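PDB 6FDD: whirlin from Mus musculus, which serves hearing and vision in the USH2 complex and is needed to elongate and maintain hair-cell stereocilia, its HHD2 domain forming this chain. Local coordinates for residues S64-R67 / S68-P72. Numbering follows the deposited sequence.
Sequences SEVR and SIISP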
loop_
_atom_site.group_PDB
_atom_site.type_symbol
_atom_site.label_atom_id
_atom_site.label_comp_id
_atom_site.label_asym_id
_atom_site.label_seq_id
_atom_site.Cartn_x
_atom_site.Cartn_y
_atom_site.Cartn_z
ATOM N N SER A 64 3.467 -0.477 6.049
ATOM C CA SER A 64 4.492 0.426 6.609
ATOM C C SER A 64 5.469 0.864 5.498
ATOM O O SER A 64 5.946 1.997 5.523
ATOM C CB SER A 64 5.230 -0.206 7.787
ATOM O OG SER A 64 5.947 -1.369 7.410
ATOM N N GLU A 65 5.703 -0.003 4.490
ATOM C CA GLU A 65 6.541 0.350 3.336
ATOM C C GLU A 65 5.774 1.286 2.410
ATOM O O GLU A 65 6.353 2.236 1.889
ATOM C CB GLU A 65 7.019 -0.899 2.580
ATOM C CG GLU A 65 7.779 -1.915 3.425
ATOM C CD GLU A 65 9.206 -1.575 3.821
ATOM O OE1 GLU A 65 9.721 -0.507 3.413
ATOM O OE2 GLU A 65 9.818 -2.400 4.536
ATOM N N VAL A 66 4.448 1.042 2.227
ATOM C CA VAL A 66 3.575 1.905 1.411
ATOM C C VAL A 66 3.538 3.320 1.989
ATOM O O VAL A 66 3.540 4.286 1.232
ATOM C CB VAL A 66 2.151 1.292 1.240
ATOM C CG1 VAL A 66 1.154 2.287 0.635
ATOM C CG2 VAL A 66 2.207 0.014 0.413
ATOM N N ARG A 67 3.507 3.446 3.324
ATOM C CA ARG A 67 3.470 4.743 4.010
ATOM C C ARG A 67 4.583 5.684 3.521
ATOM O O ARG A 67 4.336 6.869 3.310
ATOM C CB ARG A 67 3.565 4.554 5.534
ATOM C CG ARG A 67 3.183 5.800 6.309
ATOM C CD ARG A 67 3.390 5.656 7.802
ATOM N NE ARG A 67 2.982 6.878 8.498
ATOM C CZ ARG A 67 3.773 7.929 8.704
ATOM N NH1 ARG A 67 5.036 7.912 8.285
ATOM N NH2 ARG A 67 3.310 9.002 9.325
ATOM N N SER A 68 5.781 5.128 3.299
ATOM C CA SER A 68 6.966 5.864 2.852
ATOM C C SER A 68 6.863 6.436 1.425
ATOM O O SER A 68 7.611 7.357 1.101
ATOM C CB SER A 68 8.203 4.982 2.977
ATOM O OG SER A 68 8.310 4.455 4.288
ATOM N N ILE A 69 5.939 5.920 0.586
ATOM C CA ILE A 69 5.825 6.365 -0.802
ATOM C C ILE A 69 4.579 7.240 -1.082
ATOM O O ILE A 69 4.473 7.774 -2.188
ATOM C CB ILE A 69 5.950 5.172 -1.809
ATOM C CG1 ILE A 69 4.854 4.097 -1.632
ATOM C CG2 ILE A 69 7.344 4.537 -1.733
ATOM C CD1 ILE A 69 3.587 4.309 -2.438
ATOM N N ILE A 70 3.660 7.405 -0.107
ATOM C CA ILE A 70 2.465 8.243 -0.296
ATOM C C ILE A 70 2.793 9.750 -0.103
ATOM O O ILE A 70 3.797 10.076 0.540
ATOM C CB ILE A 70 1.233 7.773 0.541
ATOM C CG1 ILE A 70 1.399 8.041 2.046
ATOM C CG2 ILE A 70 0.865 6.310 0.273
ATOM C CD1 ILE A 70 0.354 8.916 2.557
ATOM N N SER A 71 1.948 10.661 -0.658
ATOM C CA SER A 71 2.166 12.110 -0.572
ATOM C C SER A 71 2.188 12.588 0.889
ATOM O O SER A 71 1.294 12.213 1.649
ATOM C CB SER A 71 1.102 12.866 -1.358
ATOM O OG SER A 71 1.301 14.266 -1.277
ATOM N N PRO A 72 3.195 13.402 1.308
ATOM C CA PRO A 72 3.245 13.866 2.713
ATOM C C PRO A 72 1.963 14.509 3.245
ATOM O O PRO A 72 1.634 14.308 4.414
ATOM C CB PRO A 72 4.417 14.857 2.717
ATOM C CG PRO A 72 5.286 14.401 1.609
ATOM C CD PRO A 72 4.345 13.921 0.536
HETATM O O HOH W 1 5.357 9.348 2.761
HETATM O O HOH W 2 6.809 5.935 6.925
#
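Val66 O takes the amides of both Ile69 and Ile70 near the C-terminal end of helix 62-67. The bond from Ile69 N is the sounder, 3.0 Å to Val66 O with an N-H...O angle of 157°, and its donor stands above the carbonyl plane. The i+3 spacing marks a tightened last turn; Ile70 N to Val66 O is weak at 3.4 Å, as is the bond from Ser68 N to Glu65 O. Ile69 lays CG1 against the same carbonyl, 3.2 Å from Val66 O, because chi1 of 61° sets that branch between its own backbone N and carbonyl carbon. Ile70 straddles the turn: CG1 lies 3.4 Å from Arg67 O, while CG2 meets Val66 CG1 at 4.0 Å, the two side chains crossing at about a right angle. Branched aliphatic residues suit these places, for Val66 and Ile70 are buried and both also touch Met46 of helix 43-53.

On the polar side, one water donates to Arg67 O and Ile70 O, bridging the turn to where the backbone becomes extended. The long arm of Arg67 runs out extended from CG to NE, which forms a salt bridge with Asp79 of helix 75-81; a second water, in the guanidinium plane, accepts from NH1 at 3.0 Å and reaches the small hydroxyl of Ser68 weakly. Further out, Tyr36 OH of helix 23-37 bonds Ser71 N. An i+3 bond beside a weak i+4 bond to one oxygen is typical of a helix C-terminal turn tightening toward 3-10 geometry, here leading into the linker before helix 75-81 in whirlin's all-helical HHD2 domain.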